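Local coordinates for melanin biosynthesis protein TyrA, putative (Shewanella oneidensis, PDB 2IIZ) that binds heme b and probably works as a dye-decolorizing (DyP-type) peroxidase, at residues A[13-17]-A[162-167]; A[34-38]-A[70-75]; A[55-60]-A[114-118]; A[136-141]-A[246-250]. All blocks are in the same frame, centred on the assembly; numbering follows the deposited sequence.

Overall arrangement
Contact 2 lies at one extremity of the ferredoxin-like N-terminal half, where helix 34-54 begins. Contact 3 picks up the loop that follows the same helix and packs it on helix 112-125. Contact 3 is the buried, almost wholly apolar one, while the other three are partly buried and join hydrophobic patches to polar links. Contacts 2 and 3 are about 28 Å apart between centres, but contact 3 touches contact 4 through His-116 ND1 and Arg-137 NH1 at 3.0 Å, and both meet the second subunit. Contact 4 combines a single strand bridge with Phe-139 packed on Pro-247, whereas contact 1, the nearest to the chain centre, relies on an arginine gathering loop carbonyls.

Contact 1: A[13-17]-A[162-167]; sequences GVCAE and RQEVAL
The loop 13-17 makes a helix-like bend at Val-14 and Cys-15, then extends from Ala-16, so that the carbonyls of Cys-15 and Ala-16 both serve Arg-162. The nearest CA atoms, of Cys-15 and Arg-162, are 6.2 Å apart. Arginine suits several acceptors: with chi1 m, chi2 t and chi3 p, Arg-162 NE donates to Cys-15 O at 2.9 Å, and NH2 gives weak bonds to Ala-16 O at 3.0 Å and Cys-15 O at 3.3 Å. NH1 turns to Pro-157 O, weakly. Glu-17 OE2 lies over one guanidinium face, 3.7 Å from Arg-162 NE, a long salt bridge of charge alone. Segment 162-167 ends helix 160-166, in the heme-binding half of this DyP-type fold; the Arg-162 side chain is about 10 Å from the heme. Ala-166 N bonds to Arg-162 O at 2.8 Å, while Ala-166 O receives Ser-179. Gln-244 serves Val-14 O and Ala-16 O. Cys-15, the most covered residue, has chi1 m, its SG 3.7 Å from CB of small Ala-166.

Contact 2: A[34-38]-A[70-75]; sequences ESQLR and YWDSLY
Leu-74, Glu-34 and Arg-38 bury the most surface where the first turn of helix 34-54 meets the short helix 71-74. The nearest CA atoms, of Glu-34 and Leu-74, are 5.4 Å apart. Leu-74, with chi1 near -99° and chi2 t, carries its apolar end to the other helix: CD2 comes 3.8 Å from Glu-34 O, 4.2 Å from Leu-37 CB and 4.1 Å from Arg-38 CB. Glu-34 uses its aliphatic stem, CG lying 3.2 Å from Tyr-70 OH and 3.4 Å from Ser-73 O, and Leu-37 CD2 rests 4.0 Å from the same Tyr-70 OH. In the ferredoxin-like N-terminal repeat, helix 34-54 is the crossover of a beta-alpha-beta unit between strands 21-29 and 61-67, and helix 71-74 comes soon after the second of these. Arg-38 starts sideways with chi1 and chi2 both t, then bends at chi3 (m) so that NE donates to Leu-74 O at 2.9 Å. Because Tyr-75 is the first residue to leave helical angles, that carbonyl lies at the helix end and suits an arginine donor. The stem of Arg-38 also packs, CG being 3.5 Å from Tyr-75 CE1. Beyond the pair, the Tyr-75 ring meets Phe-306 edge-to-face.

Contact 3: A[55-60]-A[114-118]; sequences YSDSAF and ILHLV
No hydrogen bond crosses between 55-60 and 114-118; backbone bonds within 55-60 shape the loop. Phe-60 N bonds to Tyr-55 O at 3.1 Å and Ala-59 N to Ser-56 O at 3.0 Å, with Ala-59 in the left-handed region (45/46), the pattern of a Schellman motif. This turn directs Tyr-55 (chi1 m), Ser-58 and Phe-60 (chi1 t) toward the helix, where the nearest CA pairs, Tyr-55 with Ile-114 and Phe-60 with Leu-115, are both 8.5 Å apart. A CH-pi contact holds the centre: Ile-114 CG2 stands 3.9 Å from the centroid of the Tyr-55 ring, 12° off its normal. Branched aliphatic residues then fill the gaps around both rings. Ile-114 CD1 reaches Tyr-55 CD1 at 3.8 Å and Ser-58 OG at 3.7 Å, Val-118 CG2 lies 3.9 Å from Phe-60 CE2, and Leu-115 CD2 is 4.1 Å from the same CE2. Leu-117 CD2 approaches Tyr-55 OH at 3.9 Å. The loop thus joins the end of helix 34-54 to helix 112-125, the two helices of the ferredoxin-like repeat, over strand 103-109, while His-116 faces the second subunit and bonds to its Gln-254.

Contact 4: A[136-141]-A[246-250]; sequences ERGFRF and MPYGS. With EDO (1,2-ethanediol), chain D.
A single antiparallel bridge, Gly-138 with Tyr-248 at 4.3 Å between CA atoms, joins strands whose directions differ by 136°, so the pairing splays apart. The pair is non-hydrogen-bonded: Phe-139 N donates to Pro-247 O at 2.9 Å, but Gly-249 N is 3.7 Å from Arg-137 O, and a water donates to Arg-137 O at 3.0 Å and Gly-249 O at 2.8 Å. Glycine suits both places. A CB on Gly-138 would crowd Met-246 CB, and the positive phi of Gly-249 (101/-147) would drive one into the preceding carbonyl. Outermost strand 130-139 belongs to the N-terminal ferredoxin-like repeat and 238-249 to the C-terminal one, so the bridge links the two halves of the DyP-type fold. Phe-139 (chi1 p) folds its ring over Pro-247, whose CB lies 4.0 Å from the ring centroid in a CH-pi contact; Tyr-112 and His-116 of the second subunit also meet this ring. Pro-247, lacking an N-H, cannot return a bond to Phe-139 O, which meets its CD at 2.9 Å; its CG packs 3.8 Å from Phe-141 CB. Selenomethionine Met-246 brings CE within 3.3 Å of Arg-140 N, while Arg-140 NH1 bonds weakly to EDO O1 at 3.3 Å, a diol probably from the crystallisation liquor.

Contact 1: A[13-17]-A[162-167]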
loop_
_atom_site.group_PDB
_atom_site.type_symbol
_atom_site.label_atom_id
_atom_site.label_comp_id
_atom_site.label_asym_id
_atom_site.label_seq_id
_atom_site.Cartn_x
_atom_site.Cartn_y
_atom_site.Cartn_z
ATOM N N GLY A 13 6.723 -5.722 -19.544
ATOM C CA GLY A 13 5.594 -5.302 -18.698
ATOM C C GLY A 13 4.509 -4.569 -19.466
ATOM O O GLY A 13 3.463 -4.279 -18.924
ATOM N N VAL A 14 4.755 -4.264 -20.738
ATOM C CA VAL A 14 3.821 -3.444 -21.505
ATOM C C VAL A 14 2.573 -4.219 -21.815
ATOM O O VAL A 14 1.458 -3.697 -21.654
ATOM C CB VAL A 14 4.403 -2.974 -22.840
ATOM C CG1 VAL A 14 3.354 -2.164 -23.606
ATOM C CG2 VAL A 14 5.648 -2.109 -22.610
ATOM N N CYS A 15 2.773 -5.457 -22.274
ATOM C CA CYS A 15 1.688 -6.357 -22.652
ATOM C C CYS A 15 1.405 -7.442 -21.604
ATOM O O CYS A 15 0.609 -8.347 -21.851
ATOM C CB CYS A 15 2.010 -7.036 -23.970
ATOM S SG CYS A 15 2.148 -5.950 -25.385
ATOM N N ALA A 16 2.037 -7.364 -20.443
ATOM C CA ALA A 16 1.923 -8.455 -19.476
ATOM C C ALA A 16 0.476 -8.713 -19.116
ATOM O O ALA A 16 -0.341 -7.788 -19.083
ATOM C CB ALA A 16 2.724 -8.145 -18.218
ATOM N N GLU A 17 0.164 -9.975 -18.847
ATOM C CA GLU A 17 -1.117 -10.334 -18.244
ATOM C C GLU A 17 -1.209 -9.715 -16.844
ATOM O O GLU A 17 -0.203 -9.267 -16.269
ATOM C CB GLU A 17 -1.278 -11.857 -18.154
ATOM C CG GLU A 17 -1.379 -12.582 -19.496
ATOM C CD GLU A 17 -2.599 -12.164 -20.312
ATOM O OE1 GLU A 17 -3.600 -11.725 -19.692
ATOM O OE2 GLU A 17 -2.557 -12.273 -21.572
ATOM N N ARG A 162 -2.712 -8.534 -28.352
ATOM C CA ARG A 162 -2.124 -7.529 -27.450
ATOM C C ARG A 162 -0.905 -6.862 -28.070
ATOM O O ARG A 162 -0.779 -5.646 -28.076
ATOM C CB ARG A 162 -1.671 -8.169 -26.147
ATOM C CG ARG A 162 -2.769 -8.874 -25.386
ATOM C CD ARG A 162 -2.189 -9.744 -24.289
ATOM N NE ARG A 162 -1.961 -8.989 -23.069
ATOM C CZ ARG A 162 -2.912 -8.657 -22.196
ATOM N NH1 ARG A 162 -4.183 -9.004 -22.394
ATOM N NH2 ARG A 162 -2.593 -7.965 -21.106
ATOM N N GLN A 163 -0.002 -7.669 -28.594
ATOM C CA GLN A 163 1.195 -7.120 -29.197
ATOM C C GLN A 163 0.799 -6.233 -30.395
ATOM O O GLN A 163 1.276 -5.106 -30.539
ATOM C CB GLN A 163 2.171 -8.250 -29.576
ATOM C CG GLN A 163 3.068 -8.747 -28.395
ATOM C CD GLN A 163 2.298 -9.498 -27.297
ATOM O OE1 GLN A 163 1.178 -9.948 -27.518
ATOM N NE2 GLN A 163 2.910 -9.634 -26.109
ATOM N N GLU A 164 -0.089 -6.758 -31.231
ATOM C CA GLU A 164 -0.601 -6.063 -32.422
ATOM C C GLU A 164 -1.148 -4.664 -32.074
ATOM O O GLU A 164 -0.896 -3.685 -32.785
ATOM C CB GLU A 164 -1.707 -6.920 -33.057
ATOM C CG GLU A 164 -2.129 -6.516 -34.467
ATOM C CD GLU A 164 -1.290 -7.147 -35.553
ATOM O OE1 GLU A 164 -0.460 -8.034 -35.241
ATOM O OE2 GLU A 164 -1.467 -6.746 -36.726
ATOM N N VAL A 165 -1.895 -4.581 -30.976
ATOM C CA VAL A 165 -2.526 -3.319 -30.555
ATOM C C VAL A 165 -1.523 -2.400 -29.875
ATOM O O VAL A 165 -1.495 -1.211 -30.151
ATOM C CB VAL A 165 -3.716 -3.567 -29.598
ATOM C CG1 VAL A 165 -4.245 -2.251 -29.000
ATOM C CG2 VAL A 165 -4.831 -4.276 -30.327
ATOM N N ALA A 166 -0.705 -2.956 -28.992
ATOM C CA ALA A 166 0.124 -2.155 -28.092
ATOM C C ALA A 166 1.425 -1.626 -28.682
ATOM O O ALA A 166 1.824 -0.508 -28.361
ATOM C CB ALA A 166 0.435 -2.946 -26.816
ATOM N N LEU A 167 2.073 -2.423 -29.531
ATOM C CA LEU A 167 3.453 -2.167 -29.941
ATOM C C LEU A 167 3.596 -1.514 -31.318
ATOM O O LEU A 167 2.943 -1.913 -32.288
ATOM C CB LEU A 167 4.262 -3.475 -29.942
ATOM C CG LEU A 167 4.367 -4.229 -28.614
ATOM C CD1 LEU A 167 5.186 -5.514 -28.775
ATOM C CD2 LEU A 167 4.966 -3.369 -27.518
#

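Contact 2: A[34-38]-A[70-75]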
loop_
_atom_site.group_PDB
_atom_site.type_symbol
_atom_site.label_atom_id
_atom_site.label_comp_id
_atom_site.label_asym_id
_atom_site.label_seq_id
_atom_site.Cartn_x
_atom_site.Cartn_y
_atom_site.Cartn_z
ATOM N N GLU A 34 21.224 14.848 -18.327
ATOM C CA GLU A 34 20.790 13.914 -19.366
ATOM C C GLU A 34 21.923 12.990 -19.832
ATOM O O GLU A 34 21.701 11.834 -20.193
ATOM C CB GLU A 34 20.182 14.684 -20.541
ATOM C CG GLU A 34 19.018 15.595 -20.128
ATOM C CD GLU A 34 19.461 17.005 -19.739
ATOM O OE1 GLU A 34 20.658 17.189 -19.427
ATOM O OE2 GLU A 34 18.613 17.929 -19.745
ATOM N N SER A 35 23.140 13.512 -19.816
ATOM C CA SER A 35 24.315 12.722 -20.146
ATOM C C SER A 35 24.507 11.507 -19.216
ATOM O O SER A 35 25.003 10.456 -19.637
ATOM C CB SER A 35 25.548 13.613 -20.088
ATOM O OG SER A 35 26.689 12.863 -20.422
ATOM N N GLN A 36 24.110 11.669 -17.957
ATOM C CA GLN A 36 24.323 10.656 -16.925
ATOM C C GLN A 36 23.100 9.740 -16.769
ATOM O O GLN A 36 23.216 8.584 -16.373
ATOM C CB GLN A 36 24.640 11.348 -15.593
ATOM C CG GLN A 36 25.693 12.462 -15.693
ATOM C CD GLN A 36 25.872 13.217 -14.387
ATOM O OE1 GLN A 36 25.696 14.440 -14.329
ATOM N NE2 GLN A 36 26.224 12.491 -13.329
ATOM N N LEU A 37 21.930 10.271 -17.088
ATOM C CA LEU A 37 20.686 9.546 -16.908
ATOM C C LEU A 37 20.465 8.489 -17.982
ATOM O O LEU A 37 20.078 7.360 -17.693
ATOM C CB LEU A 37 19.523 10.531 -16.921
ATOM C CG LEU A 37 18.173 10.008 -16.447
ATOM C CD1 LEU A 37 18.282 9.192 -15.153
ATOM C CD2 LEU A 37 17.241 11.198 -16.275
ATOM N N ARG A 38 20.719 8.881 -19.222
ATOM C CA ARG A 38 20.523 8.028 -20.393
ATOM C C ARG A 38 21.109 6.599 -20.242
ATOM O O ARG A 38 20.397 5.619 -20.468
ATOM C CB ARG A 38 21.093 8.749 -21.613
ATOM C CG ARG A 38 20.428 8.446 -22.913
ATOM C CD ARG A 38 21.176 9.147 -24.050
ATOM N NE ARG A 38 21.217 10.606 -23.878
ATOM C CZ ARG A 38 22.320 11.367 -23.823
ATOM N NH1 ARG A 38 23.552 10.851 -23.918
ATOM N NH2 ARG A 38 22.178 12.684 -23.666
ATOM N N TYR A 70 9.887 15.595 -22.061
ATOM C CA TYR A 70 11.299 15.430 -21.719
ATOM C C TYR A 70 12.071 14.598 -22.734
ATOM O O TYR A 70 13.300 14.561 -22.690
ATOM C CB TYR A 70 11.394 14.762 -20.359
ATOM C CG TYR A 70 12.775 14.727 -19.788
ATOM C CD1 TYR A 70 13.459 15.904 -19.511
ATOM C CD2 TYR A 70 13.401 13.516 -19.517
ATOM C CE1 TYR A 70 14.738 15.877 -18.981
ATOM C CE2 TYR A 70 14.673 13.477 -18.989
ATOM C CZ TYR A 70 15.339 14.658 -18.723
ATOM O OH TYR A 70 16.603 14.619 -18.196
ATOM N N TRP A 71 11.363 13.924 -23.644
ATOM C CA TRP A 71 12.020 13.096 -24.660
ATOM C C TRP A 71 13.210 13.822 -25.287
ATOM O O TRP A 71 14.295 13.258 -25.384
ATOM C CB TRP A 71 11.047 12.667 -25.774
ATOM C CG TRP A 71 11.703 11.736 -26.752
ATOM C CD1 TRP A 71 12.344 12.074 -27.920
ATOM C CD2 TRP A 71 11.795 10.311 -26.642
ATOM N NE1 TRP A 71 12.818 10.946 -28.536
ATOM C CE2 TRP A 71 12.494 9.850 -27.770
ATOM C CE3 TRP A 71 11.344 9.374 -25.692
ATOM C CZ2 TRP A 71 12.759 8.496 -27.979
ATOM C CZ3 TRP A 71 11.612 8.020 -25.903
ATOM C CH2 TRP A 71 12.309 7.602 -27.035
ATOM N N ASP A 72 12.994 15.065 -25.701
ATOM C CA ASP A 72 14.007 15.809 -26.474
ATOM C C ASP A 72 15.219 16.341 -25.698
ATOM O O ASP A 72 16.208 16.747 -26.296
ATOM C CB ASP A 72 13.328 16.934 -27.247
ATOM C CG ASP A 72 12.440 16.409 -28.345
ATOM O OD1 ASP A 72 12.713 15.294 -28.840
ATOM O OD2 ASP A 72 11.473 17.099 -28.715
ATOM N N SER A 73 15.139 16.339 -24.377
ATOM C CA SER A 73 16.297 16.605 -23.537
ATOM C C SER A 73 17.173 15.352 -23.470
ATOM O O SER A 73 18.397 15.439 -23.510
ATOM C CB SER A 73 15.837 17.007 -22.137
ATOM O OG SER A 73 14.982 18.140 -22.194
ATOM N N LEU A 74 16.525 14.193 -23.368
ATOM C CA LEU A 74 17.203 12.897 -23.283
ATOM C C LEU A 74 17.590 12.299 -24.619
ATOM O O LEU A 74 18.666 11.726 -24.734
ATOM C CB LEU A 74 16.308 11.864 -22.598
ATOM C CG LEU A 74 16.509 11.542 -21.121
ATOM C CD1 LEU A 74 15.609 10.362 -20.767
ATOM C CD2 LEU A 74 17.957 11.238 -20.772
ATOM N N TYR A 75 16.715 12.410 -25.620
ATOM C CA TYR A 75 16.933 11.753 -26.920
ATOM C C TYR A 75 16.767 12.728 -28.097
ATOM O O TYR A 75 15.876 12.573 -28.936
ATOM C CB TYR A 75 16.016 10.534 -27.050
ATOM C CG TYR A 75 16.241 9.504 -25.949
ATOM C CD1 TYR A 75 17.399 8.736 -25.906
ATOM C CD2 TYR A 75 15.292 9.301 -24.946
ATOM C CE1 TYR A 75 17.599 7.790 -24.888
ATOM C CE2 TYR A 75 15.496 8.353 -23.927
ATOM C CZ TYR A 75 16.643 7.609 -23.908
ATOM O OH TYR A 75 16.839 6.683 -22.910
#

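Contact 3: A[55-60]-A[114-118]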
loop_
_atom_site.group_PDB
_atom_site.type_symbol
_atom_site.label_atom_id
_atom_site.label_comp_id
_atom_site.label_asym_id
_atom_site.label_seq_id
_atom_site.Cartn_x
_atom_site.Cartn_y
_atom_site.Cartn_z
ATOM N N TYR A 55 12.217 -13.555 -10.949
ATOM C CA TYR A 55 10.991 -13.651 -10.159
ATOM C C TYR A 55 9.852 -14.183 -11.020
ATOM O O TYR A 55 8.764 -13.627 -11.037
ATOM C CB TYR A 55 10.635 -12.283 -9.552
ATOM C CG TYR A 55 11.677 -11.755 -8.563
ATOM C CD1 TYR A 55 12.021 -12.479 -7.424
ATOM C CD2 TYR A 55 12.310 -10.535 -8.764
ATOM C CE1 TYR A 55 12.980 -11.998 -6.507
ATOM C CE2 TYR A 55 13.265 -10.051 -7.854
ATOM C CZ TYR A 55 13.597 -10.781 -6.733
ATOM O OH TYR A 55 14.552 -10.281 -5.843
ATOM N N SER A 56 10.113 -15.266 -11.743
ATOM C CA SER A 56 9.082 -15.907 -12.575
ATOM C C SER A 56 8.035 -16.528 -11.673
ATOM O O SER A 56 6.843 -16.546 -11.982
ATOM C CB SER A 56 9.684 -16.984 -13.471
ATOM O OG SER A 56 10.243 -18.038 -12.705
ATOM N N ASP A 57 8.502 -17.024 -10.545
ATOM C CA ASP A 57 7.651 -17.629 -9.548
ATOM C C ASP A 57 6.461 -16.732 -9.184
ATOM O O ASP A 57 5.384 -17.234 -8.859
ATOM C CB ASP A 57 8.491 -17.959 -8.299
ATOM C CG ASP A 57 7.879 -19.057 -7.452
ATOM O OD1 ASP A 57 6.742 -19.479 -7.766
ATOM O OD2 ASP A 57 8.539 -19.499 -6.473
ATOM N N SER A 58 6.650 -15.413 -9.243
ATOM C CA SER A 58 5.595 -14.460 -8.867
ATOM C C SER A 58 5.266 -13.521 -10.017
ATOM O O SER A 58 4.872 -12.382 -9.796
ATOM C CB SER A 58 6.038 -13.659 -7.645
ATOM O OG SER A 58 7.079 -12.750 -7.968
ATOM N N ALA A 59 5.438 -14.019 -11.238
ATOM C CA ALA A 59 5.060 -13.316 -12.475
ATOM C C ALA A 59 5.467 -11.845 -12.526
ATOM O O ALA A 59 4.667 -10.973 -12.904
ATOM C CB ALA A 59 3.584 -13.475 -12.722
ATOM N N PHE A 60 6.713 -11.568 -12.147
ATOM C CA PHE A 60 7.180 -10.191 -12.096
ATOM C C PHE A 60 7.279 -9.651 -13.494
ATOM O O PHE A 60 7.654 -10.377 -14.427
ATOM C CB PHE A 60 8.542 -10.070 -11.418
ATOM C CG PHE A 60 9.097 -8.680 -11.452
ATOM C CD1 PHE A 60 9.728 -8.191 -12.598
ATOM C CD2 PHE A 60 8.990 -7.851 -10.343
ATOM C CE1 PHE A 60 10.243 -6.890 -12.645
ATOM C CE2 PHE A 60 9.500 -6.554 -10.373
ATOM C CZ PHE A 60 10.130 -6.072 -11.533
ATOM N N ILE A 114 8.230 -8.162 -2.971
ATOM C CA ILE A 114 9.216 -8.112 -4.019
ATOM C C ILE A 114 9.202 -6.782 -4.755
ATOM O O ILE A 114 10.243 -6.305 -5.179
ATOM C CB ILE A 114 9.000 -9.277 -4.992
ATOM C CG1 ILE A 114 9.512 -10.557 -4.342
ATOM C CG2 ILE A 114 9.691 -9.029 -6.309
ATOM C CD1 ILE A 114 9.127 -11.791 -5.098
ATOM N N LEU A 115 8.027 -6.182 -4.911
ATOM C CA LEU A 115 7.931 -4.841 -5.531
ATOM C C LEU A 115 8.515 -3.753 -4.620
ATOM O O LEU A 115 9.140 -2.793 -5.081
ATOM C CB LEU A 115 6.481 -4.505 -5.836
ATOM C CG LEU A 115 5.778 -5.348 -6.893
ATOM C CD1 LEU A 115 4.268 -5.086 -6.875
ATOM C CD2 LEU A 115 6.325 -5.063 -8.277
ATOM N N HIS A 116 8.306 -3.904 -3.316
ATOM C CA HIS A 116 8.872 -2.961 -2.374
ATOM C C HIS A 116 10.375 -3.002 -2.545
ATOM O O HIS A 116 11.009 -1.970 -2.667
ATOM C CB HIS A 116 8.484 -3.311 -0.955
ATOM C CG HIS A 116 8.844 -2.258 0.041
ATOM N ND1 HIS A 116 8.004 -1.211 0.353
ATOM C CD2 HIS A 116 9.955 -2.093 0.798
ATOM C CE1 HIS A 116 8.585 -0.446 1.259
ATOM N NE2 HIS A 116 9.767 -0.960 1.546
ATOM N N LEU A 117 10.934 -4.211 -2.562
ATOM C CA LEU A 117 12.377 -4.401 -2.700
ATOM C C LEU A 117 12.882 -3.800 -4.016
ATOM O O LEU A 117 13.851 -3.031 -4.045
ATOM C CB LEU A 117 12.691 -5.894 -2.620
ATOM C CG LEU A 117 14.140 -6.388 -2.742
ATOM C CD1 LEU A 117 14.351 -7.627 -1.890
ATOM C CD2 LEU A 117 14.533 -6.709 -4.172
ATOM N N VAL A 118 12.220 -4.151 -5.115
ATOM C CA VAL A 118 12.652 -3.692 -6.425
ATOM C C VAL A 118 12.608 -2.182 -6.555
ATOM O O VAL A 118 13.563 -1.594 -7.051
ATOM C CB VAL A 118 11.838 -4.364 -7.536
ATOM C CG1 VAL A 118 12.010 -3.651 -8.856
ATOM C CG2 VAL A 118 12.262 -5.821 -7.654
#

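Contact 4: A[136-141]-A[246-250]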
loop_
_atom_site.group_PDB
_atom_site.type_symbol
_atom_site.label_atom_id
_atom_site.label_comp_id
_atom_site.label_asym_id
_atom_site.label_seq_id
_atom_site.Cartn_x
_atom_site.Cartn_y
_atom_site.Cartn_z
ATOM N N GLU A 136 2.489 5.527 -6.121
ATOM C CA GLU A 136 1.199 4.910 -5.784
ATOM C C GLU A 136 1.329 3.401 -5.927
ATOM O O GLU A 136 2.185 2.921 -6.676
ATOM C CB GLU A 136 0.075 5.423 -6.694
ATOM C CG GLU A 136 -0.179 6.940 -6.641
ATOM C CD GLU A 136 -0.798 7.432 -5.328
ATOM O OE1 GLU A 136 -1.246 6.586 -4.529
ATOM O OE2 GLU A 136 -0.835 8.671 -5.105
ATOM N N ARG A 137 0.476 2.668 -5.210
ATOM C CA ARG A 137 0.458 1.204 -5.259
ATOM C C ARG A 137 -0.913 0.713 -5.696
ATOM O O ARG A 137 -1.937 1.081 -5.109
ATOM C CB ARG A 137 0.871 0.612 -3.894
ATOM C CG ARG A 137 2.285 1.096 -3.499
ATOM C CD ARG A 137 3.127 0.167 -2.592
ATOM N NE ARG A 137 4.511 0.668 -2.564
ATOM C CZ ARG A 137 5.554 0.101 -1.948
ATOM N NH1 ARG A 137 5.423 -1.043 -1.261
ATOM N NH2 ARG A 137 6.749 0.701 -2.028
ATOM N N GLY A 138 -0.909 -0.111 -6.739
ATOM C CA GLY A 138 -2.117 -0.693 -7.314
ATOM C C GLY A 138 -2.376 -2.071 -6.733
ATOM O O GLY A 138 -1.454 -2.758 -6.245
ATOM N N PHE A 139 -3.634 -2.489 -6.780
ATOM C CA PHE A 139 -3.984 -3.819 -6.325
ATOM C C PHE A 139 -5.185 -4.367 -7.085
ATOM O O PHE A 139 -6.111 -3.619 -7.391
ATOM C CB PHE A 139 -4.272 -3.792 -4.839
ATOM C CG PHE A 139 -5.424 -2.906 -4.456
ATOM C CD1 PHE A 139 -5.246 -1.540 -4.303
ATOM C CD2 PHE A 139 -6.684 -3.443 -4.240
ATOM C CE1 PHE A 139 -6.310 -0.713 -3.943
ATOM C CE2 PHE A 139 -7.760 -2.620 -3.872
ATOM C CZ PHE A 139 -7.566 -1.257 -3.725
ATOM N N ARG A 140 -5.151 -5.662 -7.389
ATOM C CA ARG A 140 -6.333 -6.372 -7.870
ATOM C C ARG A 140 -7.435 -6.335 -6.817
ATOM O O ARG A 140 -7.180 -6.607 -5.649
ATOM C CB ARG A 140 -6.010 -7.827 -8.177
ATOM C CG ARG A 140 -7.201 -8.613 -8.718
ATOM C CD ARG A 140 -6.821 -10.017 -9.169
ATOM N NE ARG A 140 -6.025 -9.996 -10.394
ATOM C CZ ARG A 140 -5.503 -11.072 -10.988
ATOM N NH1 ARG A 140 -5.683 -12.282 -10.477
ATOM N NH2 ARG A 140 -4.792 -10.940 -12.108
ATOM N N PHE A 141 -8.655 -5.996 -7.234
ATOM C CA PHE A 141 -9.784 -5.968 -6.314
ATOM C C PHE A 141 -10.740 -7.089 -6.714
ATOM O O PHE A 141 -11.293 -7.094 -7.811
ATOM C CB PHE A 141 -10.485 -4.606 -6.353
ATOM C CG PHE A 141 -11.578 -4.455 -5.324
ATOM C CD1 PHE A 141 -11.277 -4.434 -3.968
ATOM C CD2 PHE A 141 -12.910 -4.336 -5.713
ATOM C CE1 PHE A 141 -12.261 -4.296 -3.028
ATOM C CE2 PHE A 141 -13.920 -4.192 -4.771
ATOM C CZ PHE A 141 -13.593 -4.173 -3.421
HETATM N N MSE A 246 -5.271 -0.560 -12.845
HETATM C CA MSE A 246 -5.550 -1.270 -11.598
HETATM C C MSE A 246 -6.164 -0.338 -10.563
HETATM O O MSE A 246 -5.922 0.857 -10.619
HETATM C CB MSE A 246 -4.265 -1.836 -11.051
HETATM C CG MSE A 246 -3.635 -2.807 -12.025
HETATM SE SE MSE A 246 -2.274 -3.900 -11.345
HETATM C CE MSE A 246 -3.236 -4.766 -9.892
ATOM N N PRO A 247 -6.973 -0.873 -9.613
ATOM C CA PRO A 247 -7.398 -0.051 -8.482
ATOM C C PRO A 247 -6.181 0.452 -7.730
ATOM O O PRO A 247 -5.132 -0.175 -7.824
ATOM C CB PRO A 247 -8.177 -1.045 -7.590
ATOM C CG PRO A 247 -8.662 -2.071 -8.545
ATOM C CD PRO A 247 -7.547 -2.224 -9.536
ATOM N N TYR A 248 -6.325 1.558 -6.996
ATOM C CA TYR A 248 -5.230 2.114 -6.202
ATOM C C TYR A 248 -5.752 2.913 -5.032
ATOM O O TYR A 248 -6.933 3.291 -4.984
ATOM C CB TYR A 248 -4.372 3.061 -7.044
ATOM C CG TYR A 248 -4.882 4.476 -6.999
ATOM C CD1 TYR A 248 -5.897 4.907 -7.865
ATOM C CD2 TYR A 248 -4.368 5.385 -6.091
ATOM C CE1 TYR A 248 -6.368 6.209 -7.820
ATOM C CE2 TYR A 248 -4.837 6.681 -6.042
ATOM C CZ TYR A 248 -5.837 7.086 -6.909
ATOM O OH TYR A 248 -6.288 8.382 -6.840
ATOM N N GLY A 249 -4.851 3.176 -4.088
ATOM C CA GLY A 249 -5.083 4.194 -3.072
ATOM C C GLY A 249 -5.522 3.661 -1.727
ATOM O O GLY A 249 -5.132 2.570 -1.318
ATOM N N SER A 250 -6.350 4.453 -1.045
ATOM C CA SER A 250 -6.593 4.301 0.382
ATOM C C SER A 250 -7.754 5.195 0.785
ATOM O O SER A 250 -8.395 5.793 -0.072
ATOM C CB SER A 250 -5.363 4.752 1.146
ATOM O OG SER A 250 -5.398 6.160 1.300
HETATM C C1 EDO D . -2.530 -13.923 -10.411
HETATM O O1 EDO D . -3.143 -14.023 -11.692
HETATM C C2 EDO D . -2.564 -15.284 -9.724
HETATM O O2 EDO D . -1.619 -15.314 -8.645
HETATM O O HOH W 1 -3.295 0.722 -2.451
#